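Local coordinates for protein Rna-directed RNA polymerase (Infectious pancreatic necrosis virus, PDB 3ZED) that copies the viral genome by RNA-directed RNA synthesis and probably occurs both free and covalently attached to the genomic RNA, at residues N346-F358 against D381-L393. Numbering follows the deposited sequence.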
ATOM      1  N   ASN B 346      -5.366  12.588   9.387  1.00 39.21           N
ATOM      2  CA  ASN B 346      -6.579  12.192   8.678  1.00 38.35           C
ATOM      3  C   ASN B 346      -7.764  13.003   9.185  1.00 40.92           C
ATOM      4  O   ASN B 346      -7.618  13.783  10.119  1.00 41.26           O
ATOM      5  CB  ASN B 346      -6.833  10.668   8.783  1.00 37.42           C
ATOM      6  CG  ASN B 346      -6.986  10.173  10.186  1.00 44.63           C
ATOM      7  OD1 ASN B 346      -7.945  10.498  10.880  1.00 32.25           O
ATOM      8  ND2 ASN B 346      -6.031   9.401  10.642  1.00 41.96           N
ATOM      9  N   ILE B 347      -8.932  12.810   8.565  1.00 36.96           N
ATOM     10  CA  ILE B 347     -10.168  13.540   8.849  1.00 37.21           C
ATOM     11  C   ILE B 347     -10.619  13.427  10.339  1.00 41.60           C
ATOM     12  O   ILE B 347     -11.327  14.306  10.806  1.00 41.94           O
ATOM     13  CB  ILE B 347     -11.279  13.085   7.856  1.00 38.35           C
ATOM     14  CG1 ILE B 347     -12.415  14.128   7.719  1.00 37.98           C
ATOM     15  CG2 ILE B 347     -11.773  11.659   8.122  1.00 35.84           C
ATOM     16  CD1 ILE B 347     -13.254  14.014   6.422  1.00 43.11           C
ATOM     17  N   THR B 348     -10.201  12.390  11.075  1.00 38.92           N
ATOM     18  CA  THR B 348     -10.640  12.227  12.461  1.00 39.10           C
ATOM     19  C   THR B 348      -9.780  13.061  13.431  1.00 45.85           C
ATOM     20  O   THR B 348     -10.226  13.304  14.551  1.00 47.23           O
ATOM     21  CB  THR B 348     -10.688  10.737  12.880  1.00 43.52           C
ATOM     22  OG1 THR B 348      -9.360  10.215  13.036  1.00 39.81           O
ATOM     23  CG2 THR B 348     -11.499   9.877  11.920  1.00 40.72           C
ATOM     24  N   ASN B 349      -8.582  13.521  13.009  1.00 44.24           N
ATOM     25  CA  ASN B 349      -7.697  14.305  13.888  1.00 45.76           C
ATOM     26  C   ASN B 349      -7.206  15.609  13.232  1.00 53.12           C
ATOM     27  O   ASN B 349      -6.465  16.357  13.859  1.00 55.72           O
ATOM     28  CB  ASN B 349      -6.485  13.457  14.337  1.00 38.51           C
ATOM     29  CG  ASN B 349      -5.578  12.956  13.225  1.00 47.53           C
ATOM     30  OD1 ASN B 349      -5.290  13.631  12.232  1.00 42.87           O
ATOM     31  ND2 ASN B 349      -5.023  11.783  13.412  1.00 37.21           N
ATOM     32  N   THR B 350      -7.567  15.853  11.963  1.00 48.91           N
ATOM     33  CA  THR B 350      -7.111  17.029  11.199  1.00 49.31           C
ATOM     34  C   THR B 350      -8.197  17.435  10.222  1.00 51.90           C
ATOM     35  O   THR B 350      -8.953  16.581   9.775  1.00 50.65           O
ATOM     36  CB  THR B 350      -5.777  16.678  10.457  1.00 47.94           C
ATOM     37  OG1 THR B 350      -4.812  16.173  11.395  1.00 43.11           O
ATOM     38  CG2 THR B 350      -5.179  17.852   9.662  1.00 42.12           C
ATOM     39  N   GLN B 351      -8.256  18.722   9.850  1.00 49.32           N
ATOM     40  CA  GLN B 351      -9.219  19.207   8.866  1.00 48.32           C
ATOM     41  C   GLN B 351      -8.665  18.924   7.461  1.00 52.82           C
ATOM     42  O   GLN B 351      -8.109  19.804   6.811  1.00 54.36           O
ATOM     43  CB  GLN B 351      -9.541  20.687   9.105  1.00 50.50           C
ATOM     44  CG  GLN B 351     -10.401  20.857  10.347  1.00 56.93           C
ATOM     45  CD  GLN B 351     -10.718  22.280  10.670  1.00 73.56           C
ATOM     46  OE1 GLN B 351     -11.366  22.996   9.897  1.00 74.61           O
ATOM     47  NE2 GLN B 351     -10.341  22.690  11.866  1.00 55.10           N
ATOM     48  N   THR B 352      -8.773  17.652   7.035  1.00 48.42           N
ATOM     49  CA  THR B 352      -8.306  17.135   5.742  1.00 47.10           C
ATOM     50  C   THR B 352      -9.259  16.057   5.216  1.00 48.29           C
ATOM     51  O   THR B 352      -9.730  15.277   6.033  1.00 48.00           O
ATOM     52  CB  THR B 352      -6.858  16.545   5.870  1.00 46.56           C
ATOM     53  OG1 THR B 352      -6.507  15.884   4.656  1.00 45.21           O
ATOM     54  CG2 THR B 352      -6.718  15.518   6.995  1.00 41.34           C
ATOM     55  N   PRO B 353      -9.452  15.891   3.884  1.00 43.87           N
ATOM     56  CA  PRO B 353     -10.253  14.739   3.401  1.00 42.18           C
ATOM     57  C   PRO B 353      -9.510  13.392   3.540  1.00 44.02           C
ATOM     58  O   PRO B 353     -10.115  12.342   3.338  1.00 43.79           O
ATOM     59  CB  PRO B 353     -10.477  15.058   1.903  1.00 43.92           C
ATOM     60  CG  PRO B 353      -9.351  15.934   1.528  1.00 49.29           C
ATOM     61  CD  PRO B 353      -8.991  16.738   2.759  1.00 45.98           C
ATOM     62  N   SER B 354      -8.207  13.410   3.838  1.00 39.67           N
ATOM     63  CA  SER B 354      -7.385  12.194   3.938  1.00 38.14           C
ATOM     64  C   SER B 354      -7.862  11.213   5.004  1.00 41.62           C
ATOM     65  O   SER B 354      -8.354  11.637   6.050  1.00 42.02           O
ATOM     66  CB  SER B 354      -5.932  12.542   4.228  1.00 39.81           C
ATOM     67  OG  SER B 354      -5.108  11.389   4.178  1.00 45.87           O
ATOM     68  N   LEU B 355      -7.710   9.901   4.718  1.00 35.97           N
ATOM     69  CA  LEU B 355      -8.023   8.824   5.655  1.00 35.61           C
ATOM     70  C   LEU B 355      -6.728   8.086   6.078  1.00 38.67           C
ATOM     71  O   LEU B 355      -6.815   7.047   6.722  1.00 37.55           O
ATOM     72  CB  LEU B 355      -9.029   7.824   5.031  1.00 34.99           C
ATOM     73  CG  LEU B 355     -10.510   8.238   4.994  1.00 38.58           C
ATOM     74  CD1 LEU B 355     -11.280   7.401   3.997  1.00 36.50           C
ATOM     75  CD2 LEU B 355     -11.150   8.171   6.372  1.00 39.80           C
ATOM     76  N   TYR B 356      -5.526   8.618   5.715  1.00 36.25           N
ATOM     77  CA  TYR B 356      -4.255   7.970   6.048  1.00 36.11           C
ATOM     78  C   TYR B 356      -4.114   7.711   7.562  1.00 41.20           C
ATOM     79  O   TYR B 356      -4.261   8.619   8.378  1.00 39.31           O
ATOM     80  CB  TYR B 356      -3.045   8.776   5.532  1.00 38.50           C
ATOM     81  CG  TYR B 356      -1.728   8.085   5.837  1.00 40.78           C
ATOM     82  CD1 TYR B 356      -1.364   6.915   5.179  1.00 42.57           C
ATOM     83  CD2 TYR B 356      -0.899   8.539   6.856  1.00 42.52           C
ATOM     84  CE1 TYR B 356      -0.173   6.254   5.481  1.00 42.57           C
ATOM     85  CE2 TYR B 356       0.297   7.889   7.165  1.00 43.89           C
ATOM     86  CZ  TYR B 356       0.660   6.751   6.467  1.00 49.01           C
ATOM     87  OH  TYR B 356       1.837   6.094   6.759  1.00 51.12           O
ATOM     88  N   GLY B 357      -3.815   6.460   7.901  1.00 40.28           N
ATOM     89  CA  GLY B 357      -3.635   6.014   9.279  1.00 40.19           C
ATOM     90  C   GLY B 357      -4.938   5.862  10.052  1.00 42.76           C
ATOM     91  O   GLY B 357      -4.900   5.679  11.270  1.00 40.87           O
ATOM     92  N   PHE B 358      -6.107   5.903   9.352  1.00 38.25           N
ATOM     93  CA  PHE B 358      -7.405   5.773  10.023  1.00 37.60           C
ATOM     94  C   PHE B 358      -7.614   4.383  10.593  1.00 39.68           C
ATOM     95  O   PHE B 358      -7.303   3.393   9.944  1.00 38.34           O
ATOM     96  CB  PHE B 358      -8.572   6.106   9.077  1.00 38.23           C
ATOM     97  CG  PHE B 358      -9.961   5.737   9.583  1.00 38.11           C
ATOM     98  CD1 PHE B 358     -10.614   6.532  10.510  1.00 40.62           C
ATOM     99  CD2 PHE B 358     -10.615   4.603   9.110  1.00 37.76           C
ATOM    100  CE1 PHE B 358     -11.886   6.197  10.963  1.00 41.26           C
ATOM    101  CE2 PHE B 358     -11.894   4.272   9.557  1.00 39.90           C
ATOM    102  CZ  PHE B 358     -12.534   5.087  10.453  1.00 38.97           C
ATOM    103  N   ASP B 381     -21.331  19.148   1.384  1.00 55.24           N
ATOM    104  CA  ASP B 381     -20.790  17.996   0.674  1.00 52.58           C
ATOM    105  C   ASP B 381     -19.547  17.540   1.403  1.00 51.25           C
ATOM    106  O   ASP B 381     -18.941  18.316   2.129  1.00 51.75           O
ATOM    107  CB  ASP B 381     -20.489  18.334  -0.804  1.00 55.78           C
ATOM    108  CG  ASP B 381     -21.713  18.674  -1.646  1.00 71.76           C
ATOM    109  OD1 ASP B 381     -22.795  18.109  -1.386  1.00 71.23           O
ATOM    110  OD2 ASP B 381     -21.581  19.497  -2.576  1.00 83.85           O
ATOM    111  N   LEU B 382     -19.173  16.289   1.231  1.00 45.59           N
ATOM    112  CA  LEU B 382     -18.013  15.739   1.926  1.00 44.44           C
ATOM    113  C   LEU B 382     -17.237  14.801   1.007  1.00 45.30           C
ATOM    114  O   LEU B 382     -17.841  14.047   0.231  1.00 44.50           O
ATOM    115  CB  LEU B 382     -18.527  14.982   3.174  1.00 44.02           C
ATOM    116  CG  LEU B 382     -17.556  14.570   4.272  1.00 48.31           C
ATOM    117  CD1 LEU B 382     -16.901  15.800   4.951  1.00 50.00           C
ATOM    118  CD2 LEU B 382     -18.303  13.769   5.326  1.00 49.59           C
ATOM    119  N   VAL B 383     -15.906  14.860   1.091  1.00 38.38           N
ATOM    120  CA  VAL B 383     -15.034  13.983   0.336  1.00 36.85           C
ATOM    121  C   VAL B 383     -13.980  13.408   1.281  1.00 42.47           C
ATOM    122  O   VAL B 383     -13.499  14.092   2.179  1.00 43.92           O
ATOM    123  CB  VAL B 383     -14.423  14.626  -0.954  1.00 40.87           C
ATOM    124  CG1 VAL B 383     -13.376  15.702  -0.646  1.00 40.68           C
ATOM    125  CG2 VAL B 383     -13.848  13.554  -1.883  1.00 39.66           C
ATOM    126  N   MET B 384     -13.671  12.123   1.102  1.00 39.36           N
ATOM    127  CA  MET B 384     -12.651  11.398   1.870  1.00 37.29           C
ATOM    128  C   MET B 384     -11.814  10.603   0.906  1.00 39.17           C
ATOM    129  O   MET B 384     -12.354  10.068  -0.073  1.00 38.67           O
ATOM    130  CB  MET B 384     -13.257  10.491   2.950  1.00 38.18           C
ATOM    131  CG  MET B 384     -14.068  11.241   3.977  1.00 42.71           C
ATOM    132  SD  MET B 384     -14.548  10.112   5.265  1.00 46.56           S
ATOM    133  CE  MET B 384     -15.899  10.973   5.997  1.00 44.86           C
ATOM    134  N   ILE B 385     -10.493  10.545   1.151  1.00 35.51           N
ATOM    135  CA  ILE B 385      -9.556   9.860   0.242  1.00 34.62           C
ATOM    136  C   ILE B 385      -8.631   8.937   0.986  1.00 36.07           C
ATOM    137  O   ILE B 385      -8.035   9.319   1.981  1.00 38.11           O
ATOM    138  CB  ILE B 385      -8.735  10.876  -0.624  1.00 37.78           C
ATOM    139  CG1 ILE B 385      -9.658  11.862  -1.388  1.00 39.96           C
ATOM    140  CG2 ILE B 385      -7.775  10.171  -1.599  1.00 34.71           C
ATOM    141  CD1 ILE B 385      -8.961  13.175  -1.816  1.00 45.13           C
ATOM    142  N   TYR B 386      -8.451   7.741   0.438  1.00 31.53           N
ATOM    143  CA  TYR B 386      -7.514   6.749   0.926  1.00 31.72           C
ATOM    144  C   TYR B 386      -6.937   5.991  -0.260  1.00 36.94           C
ATOM    145  O   TYR B 386      -7.589   5.060  -0.739  1.00 35.96           O
ATOM    146  CB  TYR B 386      -8.168   5.781   1.929  1.00 32.95           C
ATOM    147  CG  TYR B 386      -7.140   4.908   2.624  1.00 34.98           C
ATOM    148  CD1 TYR B 386      -6.734   3.695   2.073  1.00 37.85           C
ATOM    149  CD2 TYR B 386      -6.557   5.305   3.820  1.00 35.73           C
ATOM    150  CE1 TYR B 386      -5.756   2.909   2.684  1.00 40.20           C
ATOM    151  CE2 TYR B 386      -5.599   4.517   4.455  1.00 36.33           C
ATOM    152  CZ  TYR B 386      -5.194   3.323   3.878  1.00 45.95           C
ATOM    153  OH  TYR B 386      -4.246   2.539   4.476  1.00 49.44           O
ATOM    154  N   ALA B 387      -5.713   6.362  -0.727  1.00 34.67           N
ATOM    155  CA  ALA B 387      -5.074   5.694  -1.878  1.00 34.76           C
ATOM    156  C   ALA B 387      -6.069   5.654  -3.074  1.00 38.85           C
ATOM    157  O   ALA B 387      -6.581   6.712  -3.441  1.00 39.28           O
ATOM    158  CB  ALA B 387      -4.590   4.284  -1.488  1.00 35.33           C
ATOM    159  N   ASP B 388      -6.414   4.461  -3.611  1.00 34.47           N
ATOM    160  CA  ASP B 388      -7.360   4.302  -4.734  1.00 34.61           C
ATOM    161  C   ASP B 388      -8.850   4.338  -4.301  1.00 38.59           C
ATOM    162  O   ASP B 388      -9.710   4.101  -5.140  1.00 37.12           O
ATOM    163  CB  ASP B 388      -7.075   3.000  -5.517  1.00 36.35           C
ATOM    164  CG  ASP B 388      -7.040   1.736  -4.662  1.00 46.43           C
ATOM    165  OD1 ASP B 388      -6.629   1.823  -3.471  1.00 43.35           O
ATOM    166  OD2 ASP B 388      -7.347   0.649  -5.201  1.00 50.00           O
ATOM    167  N   ASN B 389      -9.162   4.695  -3.030  1.00 36.78           N
ATOM    168  CA  ASN B 389     -10.549   4.785  -2.564  1.00 36.15           C
ATOM    169  C   ASN B 389     -10.995   6.235  -2.374  1.00 40.62           C
ATOM    170  O   ASN B 389     -10.355   7.003  -1.642  1.00 40.30           O
ATOM    171  CB  ASN B 389     -10.755   4.031  -1.227  1.00 36.42           C
ATOM    172  CG  ASN B 389     -10.271   2.596  -1.191  1.00 51.69           C
ATOM    173  OD1 ASN B 389      -9.351   2.258  -0.462  1.00 49.19           O
ATOM    174  ND2 ASN B 389     -10.861   1.719  -1.980  1.00 37.37           N
ATOM    175  N   ILE B 390     -12.126   6.589  -2.985  1.00 36.16           N
ATOM    176  CA  ILE B 390     -12.743   7.912  -2.830  1.00 35.85           C
ATOM    177  C   ILE B 390     -14.120   7.707  -2.217  1.00 38.57           C
ATOM    178  O   ILE B 390     -14.848   6.797  -2.621  1.00 36.17           O
ATOM    179  CB  ILE B 390     -12.831   8.710  -4.162  1.00 39.10           C
ATOM    180  CG1 ILE B 390     -11.444   8.950  -4.769  1.00 39.69           C
ATOM    181  CG2 ILE B 390     -13.627  10.026  -4.020  1.00 38.77           C
ATOM    182  CD1 ILE B 390     -11.466   9.201  -6.332  1.00 40.67           C
ATOM    183  N   TYR B 391     -14.471   8.553  -1.240  1.00 35.36           N
ATOM    184  CA  TYR B 391     -15.794   8.554  -0.625  1.00 34.04           C
ATOM    185  C   TYR B 391     -16.369   9.927  -0.798  1.00 39.19           C
ATOM    186  O   TYR B 391     -15.703  10.904  -0.459  1.00 38.81           O
ATOM    187  CB  TYR B 391     -15.729   8.153   0.859  1.00 33.88           C
ATOM    188  CG  TYR B 391     -15.145   6.770   1.041  1.00 34.19           C
ATOM    189  CD1 TYR B 391     -15.931   5.629   0.863  1.00 34.63           C
ATOM    190  CD2 TYR B 391     -13.787   6.595   1.307  1.00 33.20           C
ATOM    191  CE1 TYR B 391     -15.388   4.353   0.990  1.00 34.55           C
ATOM    192  CE2 TYR B 391     -13.238   5.321   1.452  1.00 33.33           C
ATOM    193  CZ  TYR B 391     -14.040   4.205   1.282  1.00 38.19           C
ATOM    194  OH  TYR B 391     -13.497   2.958   1.410  1.00 40.25           O
ATOM    195  N   ILE B 392     -17.583  10.009  -1.375  1.00 37.03           N
ATOM    196  CA  ILE B 392     -18.281  11.267  -1.595  1.00 37.75           C
ATOM    197  C   ILE B 392     -19.664  11.225  -0.947  1.00 44.60           C
ATOM    198  O   ILE B 392     -20.456  10.305  -1.178  1.00 45.38           O
ATOM    199  CB  ILE B 392     -18.358  11.653  -3.108  1.00 40.41           C
ATOM    200  CG1 ILE B 392     -16.984  12.108  -3.631  1.00 39.96           C
ATOM    201  CG2 ILE B 392     -19.439  12.734  -3.387  1.00 41.57           C
ATOM    202  CD1 ILE B 392     -16.843  12.132  -5.153  1.00 34.74           C
ATOM    203  N   LEU B 393     -19.949  12.262  -0.164  1.00 42.89           N
ATOM    204  CA  LEU B 393     -21.252  12.509   0.434  1.00 43.03           C
ATOM    205  C   LEU B 393     -21.837  13.734  -0.269  1.00 46.23           C
ATOM    206  O   LEU B 393     -21.320  14.832  -0.105  1.00 45.21           O
ATOM    207  CB  LEU B 393     -21.125  12.734   1.958  1.00 43.34           C
ATOM    208  CG  LEU B 393     -22.414  12.776   2.821  1.00 48.45           C
ATOM    209  CD1 LEU B 393     -22.062  12.817   4.284  1.00 47.12           C
ATOM    210  CD2 LEU B 393     -23.255  14.024   2.555  1.00 53.66           C
TER
HETATM  211  O   HOH W   1      -3.267   3.891   6.628  1.00 35.56           O
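The Tyr386 ring turns its edge to the 346-358 loop: CD2 lies 3.4 Å from Leu355 O, and the nitrogens of Tyr356 and Gly357 also sit near the ring plane. The Tyr391 ring is met obliquely, its CD2 3.8 Å from Leu355 CD1. Both tyrosines belong to the beta hairpin formed by strands 382-386 and 389-394, closed by a type II' turn from Tyr386 to Asn389 that carries Ala387-Asp388-Asn389, the birnavirus ADN form of polymerase motif C, within the palm domain of the polymerase. Strand 382-386 ends the four-stranded antiparallel sheet, and the loop adds one isolated bridge there, Ser354 with Ile385. Two hydrogen bonds define it: Ile385 N to Pro353 O (2.9 Å), and Leu355 N to Ile385 O (2.8 Å), bent to 139° at the hydrogen.

Leu355 makes the largest contribution from the loop. With CG anti to the carbonyl carbon (chi1 -78°), its branches extend over Met384, CD1 towards CB and CD2 towards SD. Met384, extended beyond CG, also meets Ile347 at about a right angle, CG to CD1 3.8 Å. Farther along the strand, Pro353 CB packs against Val383 CG1 at 3.9 Å.

Helices border this arrangement: Ile347 also touches Ile368 of helix 364-377, while Ser354 and Ile385 both touch His481 of helix 476-493. The type II turn from Leu355 to Phe358 places Gly357 near the hydroxyl end of Tyr386, where one water accepts from Gly357 N at 2.9 Å and lies 2.7 Å from Tyr386 OH, in the plane of that ring.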